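Local coordinates for protein TarM (Staphylococcus aureus subsp. aureus 21178, PDB 4X7R) that belongs to the group 1 glycosyltransferases and has the two-domain GT-B fold, with an inserted antiparallel sheet, at residues K201-L206 and F231-N236; Y210-I215 and F235-K240. The protein carries 1 engineered substitution. All coordinates share one frame; numbering follows the deposited sequence.

Contact 1. Residues K201-L206 and F231-N236; sequences KNNLAL and FPKMFN. With SUS (2-deoxy-3,6-di-O-sulfo-2-(sulfoamino)-alpha-D-glucopyranose), chain C; IDS (2-O-sulfo-alpha-L-idopyranuronic acid), chain B; ZDO (methyl 2-deoxy-6-O-sulfo-2-(sulfoamino)-alpha-D-glucopyranoside), chain D.
Leu204 has CG anti to its backbone N (chi1 167°), and chi2 (66°) then places CD1, the methyl that packs on Lys233 and Pro232. The Lys233 chain is nearly straight to CE, then bends (chi4 96°) to place NZ between an N-sulfo oxygen of SUS and a sulfate oxygen of IDS. Leu204 CD1 rests on the helix backbone, 3.6 Å from Lys233 N. Leu204 CD1 also touches the Pro232 ring, 3.9 Å from Pro232 CB, and the aliphatic root of Lys233, 3.8 Å from Lys233 CG. Leu204 CD2 lies 3.5 Å from Asn236 ND2, where the two side chains cross at about a right angle. No hydrogen bond joins the segments directly, but the bound sulfated glycan links them. Lys233 NZ donates to O3S of IDS at 2.7 Å and to O2S of SUS at 2.8 Å. Asn203 ND2 donates to O2S of the same IDS sulfate at 2.8 Å. That sulfate therefore spans both helices. The positive ammonium probably offsets the charge of two sulfo groups at once. Asn202 caps helix 203-214: Asn202 OD1 accepts from Ala205 N at 3.1 Å. His9 and Ser230 also bond to SUS. This part of the glycan pocket thus sits over two neighbouring helices of the N-terminal Rossmann-like domain of the GT-B fold, with a leucine packed beneath the sulfo groups.

Contact 2. Residues Y210-I215 and F235-K240; sequences YLEKLI and FNTNHK
Glu212 lays its carboxylate over the side-chain amide of Asn238, the two planes 28° apart. The contact belongs to the N-terminal Rossmann-like domain of the GT-B fold. It joins the end of helix 203-214 to the loop that leads from helix 231-235 into strand 243-247. Glu212 is extended beyond CG (chi2 163°), which carries CD out to Asn238. The stack is held by the backbone: Asn238 N donates to Glu212 OE2 at 2.8 Å. OE2 is met on its anti side, close to the carboxylate plane. Asn238 OD1 also lies 3.2 Å from Glu212 OE2, but both are acceptors and do not bond. Glu212 runs antiparallel to the Thr237 side chain, with Glu212 OE2 3.8 Å from Thr237 CB. Thr237 turns its methyl to the helix, and Thr237 CG2 meets Leu211 CB at 3.8 Å, the two side chains crossing at about a right angle. Leu211 and Ile215 continue inward onto strand 3-7, through Met7 and Phe5. The His239 ring stands with its edge to the helix end. His239 CE1 is 3.6 Å from Leu211 O. His239 ND1 is hydrogen-bonded to Thr237 OG1 at 2.6 Å, and that hydroxyl also meets Lys244. This pairing helps set the rotation of the ring. Ile215 is the first residue to leave the helix, and Ile215 O accepts from His239 NE2 at 2.7 Å, almost in the plane of the imidazole.

From the N terminus, the chain passes strands 3-7, 36-40 and 66-68 and the inserted antiparallel sheet before helix 203-214 begins. Contact 1 uses the start of this helix and contact 2 its end. Strand 221-225 and helix 231-235 follow, and the chain then returns past helix 203-214. Contact 1 closes a loop of 24 residues and contact 2 one of 19. The two loops cross rather than nest, since both segments of contact 2 lie further along. The second segments share Phe235 and Asn236. Leu211 CD1 packs on Lys233 O. Within the N-terminal Rossmann-like domain, contact 1 ties helix 203-214 to helix 231-235 at the glycan pocket; contact 2 ties its far end to the loop before strand 243-247.

Contact 1. Residues K201-L206 and F231-N236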
# COMPACT_ATOMS: atom_id res chain seq x y z
N LYS A 201 2.13 -20.95 17.21
CA LYS A 201 3.60 -20.85 17.32
C LYS A 201 4.19 -19.52 16.90
O LYS A 201 5.25 -19.14 17.38
CB LYS A 201 4.33 -22.05 16.68
CG LYS A 201 4.32 -22.09 15.16
CD LYS A 201 4.90 -23.40 14.64
CE LYS A 201 3.81 -24.37 14.29
NZ LYS A 201 4.34 -25.75 14.05
N ASN A 202 3.50 -18.81 15.99
CA ASN A 202 3.92 -17.51 15.45
C ASN A 202 2.75 -16.85 14.72
O ASN A 202 1.66 -17.42 14.67
CB ASN A 202 5.19 -17.66 14.55
CG ASN A 202 5.04 -18.68 13.44
OD1 ASN A 202 3.94 -19.02 13.00
ND2 ASN A 202 6.15 -19.24 13.00
N ASN A 203 2.95 -15.64 14.20
CA ASN A 203 1.93 -14.86 13.48
C ASN A 203 1.40 -15.55 12.20
O ASN A 203 0.21 -15.48 11.92
CB ASN A 203 2.45 -13.46 13.14
CG ASN A 203 1.39 -12.53 12.69
OD1 ASN A 203 0.41 -12.27 13.40
ND2 ASN A 203 1.49 -12.10 11.46
N LEU A 204 2.28 -16.22 11.46
CA LEU A 204 1.87 -16.93 10.23
C LEU A 204 0.87 -18.01 10.60
O LEU A 204 -0.16 -18.08 9.96
CB LEU A 204 3.12 -17.49 9.50
CG LEU A 204 2.93 -18.50 8.38
CD1 LEU A 204 2.21 -17.86 7.16
CD2 LEU A 204 4.28 -19.09 7.97
N ALA A 205 1.14 -18.81 11.66
CA ALA A 205 0.22 -19.84 12.16
C ALA A 205 -1.13 -19.23 12.54
O ALA A 205 -2.17 -19.81 12.22
CB ALA A 205 0.81 -20.56 13.39
N LEU A 206 -1.13 -18.07 13.23
CA LEU A 206 -2.37 -17.38 13.62
C LEU A 206 -3.15 -16.98 12.35
O LEU A 206 -4.34 -17.29 12.23
CB LEU A 206 -2.03 -16.11 14.46
CG LEU A 206 -3.21 -15.16 14.79
CD1 LEU A 206 -4.09 -15.74 15.84
CD2 LEU A 206 -2.73 -13.77 15.21
N PHE A 231 1.89 -14.14 0.69
CA PHE A 231 1.66 -15.42 0.00
C PHE A 231 1.70 -16.65 0.91
O PHE A 231 0.77 -17.46 0.77
CB PHE A 231 2.54 -15.58 -1.25
CG PHE A 231 2.26 -16.82 -2.06
CD1 PHE A 231 1.27 -16.82 -3.03
CD2 PHE A 231 3.03 -17.97 -1.90
CE1 PHE A 231 1.05 -17.95 -3.82
CE2 PHE A 231 2.81 -19.10 -2.69
CZ PHE A 231 1.81 -19.09 -3.63
N PRO A 232 2.68 -16.81 1.84
CA PRO A 232 2.66 -17.99 2.75
C PRO A 232 1.39 -18.15 3.58
O PRO A 232 1.01 -19.28 3.85
CB PRO A 232 3.89 -17.80 3.64
CG PRO A 232 4.82 -16.91 2.82
CD PRO A 232 3.87 -15.97 2.12
N LYS A 233 0.71 -17.05 3.96
CA LYS A 233 -0.56 -17.15 4.72
C LYS A 233 -1.61 -17.90 3.94
O LYS A 233 -2.24 -18.80 4.50
CB LYS A 233 -1.08 -15.78 5.17
CG LYS A 233 -0.09 -15.07 6.07
CD LYS A 233 -0.45 -13.63 6.24
CE LYS A 233 0.41 -13.01 7.30
NZ LYS A 233 1.57 -12.30 6.70
N MET A 234 -1.76 -17.57 2.63
CA MET A 234 -2.71 -18.24 1.75
C MET A 234 -2.19 -19.64 1.42
O MET A 234 -2.96 -20.60 1.49
CB MET A 234 -2.93 -17.43 0.44
CG MET A 234 -3.89 -18.13 -0.57
SD MET A 234 -3.94 -17.34 -2.19
CE MET A 234 -2.29 -17.74 -2.83
N PHE A 235 -0.93 -19.73 0.98
CA PHE A 235 -0.32 -20.99 0.57
C PHE A 235 -0.41 -22.11 1.63
O PHE A 235 -0.77 -23.23 1.28
CB PHE A 235 1.14 -20.77 0.12
CG PHE A 235 1.73 -21.95 -0.63
CD1 PHE A 235 1.20 -22.37 -1.84
CD2 PHE A 235 2.84 -22.62 -0.12
CE1 PHE A 235 1.74 -23.47 -2.52
CE2 PHE A 235 3.40 -23.71 -0.82
CZ PHE A 235 2.84 -24.12 -2.02
N ASN A 236 -0.12 -21.81 2.90
CA ASN A 236 -0.12 -22.79 4.00
C ASN A 236 -1.50 -23.23 4.53
O ASN A 236 -1.55 -24.12 5.38
CB ASN A 236 0.75 -22.30 5.15
CG ASN A 236 2.20 -22.09 4.81
OD1 ASN A 236 2.72 -22.57 3.82
ND2 ASN A 236 2.90 -21.35 5.64
N2 SUS C . 3.66 -9.43 7.75
C1 SUS C . 5.44 -7.92 8.54
S1 SUS C . 2.22 -9.33 8.76
C2 SUS C . 4.25 -8.09 7.60
S2 SUS C . 6.19 -2.56 7.25
C3 SUS C . 4.69 -7.82 6.15
O3 SUS C . 3.56 -7.87 5.25
S3 SUS C . 3.49 -8.99 4.22
C4 SUS C . 5.43 -6.48 5.98
O4 SUS C . 5.96 -6.50 4.68
C5 SUS C . 6.56 -6.35 7.06
O5 SUS C . 6.00 -6.59 8.39
C6 SUS C . 7.16 -4.95 7.16
O6 SUS C . 6.10 -4.06 7.46
O1S SUS C . 1.15 -8.54 8.02
O2S SUS C . 1.79 -10.76 9.04
O3S SUS C . 2.55 -8.62 10.08
O4S SUS C . 4.79 -1.97 7.44
O5S SUS C . 7.17 -1.98 8.26
O6S SUS C . 6.67 -2.26 5.82
O7S SUS C . 4.76 -8.90 3.38
O8S SUS C . 2.28 -8.83 3.30
O9S SUS C . 3.43 -10.35 4.90
C1 IDS B . 8.00 -12.00 9.10
C2 IDS B . 6.73 -11.56 9.87
C3 IDS B . 6.81 -10.07 10.35
C4 IDS B . 7.35 -9.12 9.27
C5 IDS B . 8.65 -9.69 8.63
C6 IDS B . 9.19 -8.79 7.51
O2 IDS B . 5.56 -11.80 9.05
O3 IDS B . 7.64 -9.92 11.52
O4 IDS B . 6.38 -8.98 8.24
O5 IDS B . 8.35 -11.01 8.10
O6A IDS B . 9.20 -9.28 6.36
O6B IDS B . 9.56 -7.63 7.82
S IDS B . 4.74 -13.10 9.13
O1S IDS B . 5.60 -14.36 9.13
O2S IDS B . 3.90 -13.05 10.40
O3S IDS B . 3.83 -13.19 7.90
C1 ZDO D . 12.57 -14.54 10.48
C1M ZDO D . 12.71 -16.01 12.35
C2 ZDO D . 12.71 -13.06 10.05
C3 ZDO D . 11.40 -12.31 10.23
C4 ZDO D . 10.19 -13.02 9.55
C5 ZDO D . 10.16 -14.53 9.95
C6 ZDO D . 9.12 -15.33 9.15
O1 ZDO D . 12.44 -14.67 11.91
N2 ZDO D . 13.77 -12.37 10.80
S2 ZDO D . 15.31 -12.38 9.95
OSA ZDO D . 15.63 -13.83 9.55
OSB ZDO D . 16.34 -11.78 10.92
OSC ZDO D . 15.21 -11.52 8.68
O3 ZDO D . 11.57 -10.98 9.75
O4 ZDO D . 9.01 -12.35 10.06
O5 ZDO D . 11.48 -15.14 9.72
O6 ZDO D . 9.24 -16.74 9.42
S6 ZDO D . 8.54 -17.46 10.60
OS1 ZDO D . 9.26 -18.79 10.87
OS2 ZDO D . 7.08 -17.75 10.21
OS3 ZDO D . 8.58 -16.61 11.89

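Contact 2. Residues Y210-I215 and F235-K240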
# COMPACT_ATOMS: atom_id res chain seq x y z
N TYR A 210 -6.79 -18.16 10.97
CA TYR A 210 -7.78 -17.12 10.70
C TYR A 210 -8.45 -17.28 9.33
O TYR A 210 -9.68 -17.27 9.25
CB TYR A 210 -7.13 -15.72 10.87
CG TYR A 210 -7.97 -14.60 10.30
CD1 TYR A 210 -9.24 -14.33 10.80
CD2 TYR A 210 -7.47 -13.78 9.29
CE1 TYR A 210 -10.01 -13.29 10.29
CE2 TYR A 210 -8.23 -12.72 8.78
CZ TYR A 210 -9.50 -12.48 9.29
OH TYR A 210 -10.25 -11.44 8.85
N LEU A 211 -7.64 -17.49 8.26
CA LEU A 211 -8.12 -17.71 6.90
C LEU A 211 -8.96 -18.98 6.79
O LEU A 211 -9.89 -19.01 6.01
CB LEU A 211 -6.96 -17.78 5.89
CG LEU A 211 -6.20 -16.48 5.66
CD1 LEU A 211 -4.97 -16.73 4.80
CD2 LEU A 211 -7.12 -15.40 5.03
N GLU A 212 -8.62 -20.03 7.56
CA GLU A 212 -9.37 -21.29 7.55
C GLU A 212 -10.72 -21.10 8.25
O GLU A 212 -11.69 -21.73 7.87
CB GLU A 212 -8.55 -22.40 8.22
CG GLU A 212 -7.35 -22.83 7.41
CD GLU A 212 -6.29 -23.61 8.15
OE1 GLU A 212 -6.32 -23.66 9.40
OE2 GLU A 212 -5.39 -24.15 7.47
N LYS A 213 -10.77 -20.19 9.25
CA LYS A 213 -11.99 -19.80 9.99
C LYS A 213 -12.86 -18.84 9.13
O LYS A 213 -14.07 -19.03 9.01
CB LYS A 213 -11.59 -19.13 11.33
CG LYS A 213 -12.21 -19.76 12.57
CD LYS A 213 -11.92 -21.25 12.75
CE LYS A 213 -12.90 -21.87 13.73
NZ LYS A 213 -14.29 -21.99 13.18
N LEU A 214 -12.23 -17.86 8.49
CA LEU A 214 -12.92 -16.89 7.64
C LEU A 214 -13.48 -17.47 6.35
O LEU A 214 -14.59 -17.14 5.99
CB LEU A 214 -11.97 -15.73 7.32
CG LEU A 214 -12.57 -14.53 6.56
CD1 LEU A 214 -13.48 -13.71 7.50
CD2 LEU A 214 -11.47 -13.68 5.95
N ILE A 215 -12.69 -18.27 5.63
CA ILE A 215 -13.04 -18.74 4.29
C ILE A 215 -13.44 -20.20 4.28
O ILE A 215 -12.62 -21.07 4.55
CB ILE A 215 -11.85 -18.39 3.31
CG1 ILE A 215 -11.45 -16.89 3.39
CG2 ILE A 215 -12.14 -18.83 1.87
CD1 ILE A 215 -10.02 -16.55 2.84
N PHE A 235 -0.93 -19.73 0.98
CA PHE A 235 -0.32 -20.99 0.57
C PHE A 235 -0.41 -22.11 1.63
O PHE A 235 -0.77 -23.23 1.28
CB PHE A 235 1.14 -20.77 0.12
CG PHE A 235 1.73 -21.95 -0.63
CD1 PHE A 235 1.20 -22.37 -1.84
CD2 PHE A 235 2.84 -22.62 -0.12
CE1 PHE A 235 1.74 -23.47 -2.52
CE2 PHE A 235 3.40 -23.71 -0.82
CZ PHE A 235 2.84 -24.12 -2.02
N ASN A 236 -0.12 -21.81 2.90
CA ASN A 236 -0.12 -22.79 4.00
C ASN A 236 -1.50 -23.23 4.53
O ASN A 236 -1.55 -24.12 5.38
CB ASN A 236 0.75 -22.30 5.15
CG ASN A 236 2.20 -22.09 4.81
OD1 ASN A 236 2.72 -22.57 3.82
ND2 ASN A 236 2.90 -21.35 5.64
N THR A 237 -2.62 -22.61 4.08
CA THR A 237 -3.94 -23.05 4.59
C THR A 237 -4.23 -24.50 4.16
O THR A 237 -3.70 -24.95 3.15
CB THR A 237 -5.11 -22.12 4.23
OG1 THR A 237 -5.48 -22.34 2.88
CG2 THR A 237 -4.84 -20.66 4.48
N ASN A 238 -5.08 -25.19 4.92
CA ASN A 238 -5.45 -26.58 4.67
C ASN A 238 -6.59 -26.77 3.66
O ASN A 238 -7.01 -27.91 3.46
CB ASN A 238 -5.81 -27.24 6.01
CG ASN A 238 -7.10 -26.74 6.66
OD1 ASN A 238 -7.79 -25.84 6.17
ND2 ASN A 238 -7.45 -27.32 7.78
N HIS A 239 -7.12 -25.67 3.05
CA HIS A 239 -8.24 -25.71 2.08
C HIS A 239 -7.97 -26.72 0.98
O HIS A 239 -6.89 -26.71 0.40
CB HIS A 239 -8.53 -24.33 1.45
CG HIS A 239 -9.00 -23.29 2.41
ND1 HIS A 239 -8.12 -22.38 2.99
CD2 HIS A 239 -10.26 -22.99 2.83
CE1 HIS A 239 -8.86 -21.60 3.77
NE2 HIS A 239 -10.15 -21.93 3.72
N LYS A 240 -8.95 -27.59 0.71
CA LYS A 240 -8.84 -28.62 -0.32
C LYS A 240 -9.64 -28.24 -1.57
O LYS A 240 -9.36 -28.75 -2.66
CB LYS A 240 -9.34 -29.98 0.23
CG LYS A 240 -8.47 -30.53 1.36
CD LYS A 240 -9.16 -31.65 2.11
CE LYS A 240 -8.44 -32.04 3.38
NZ LYS A 240 -8.57 -31.01 4.46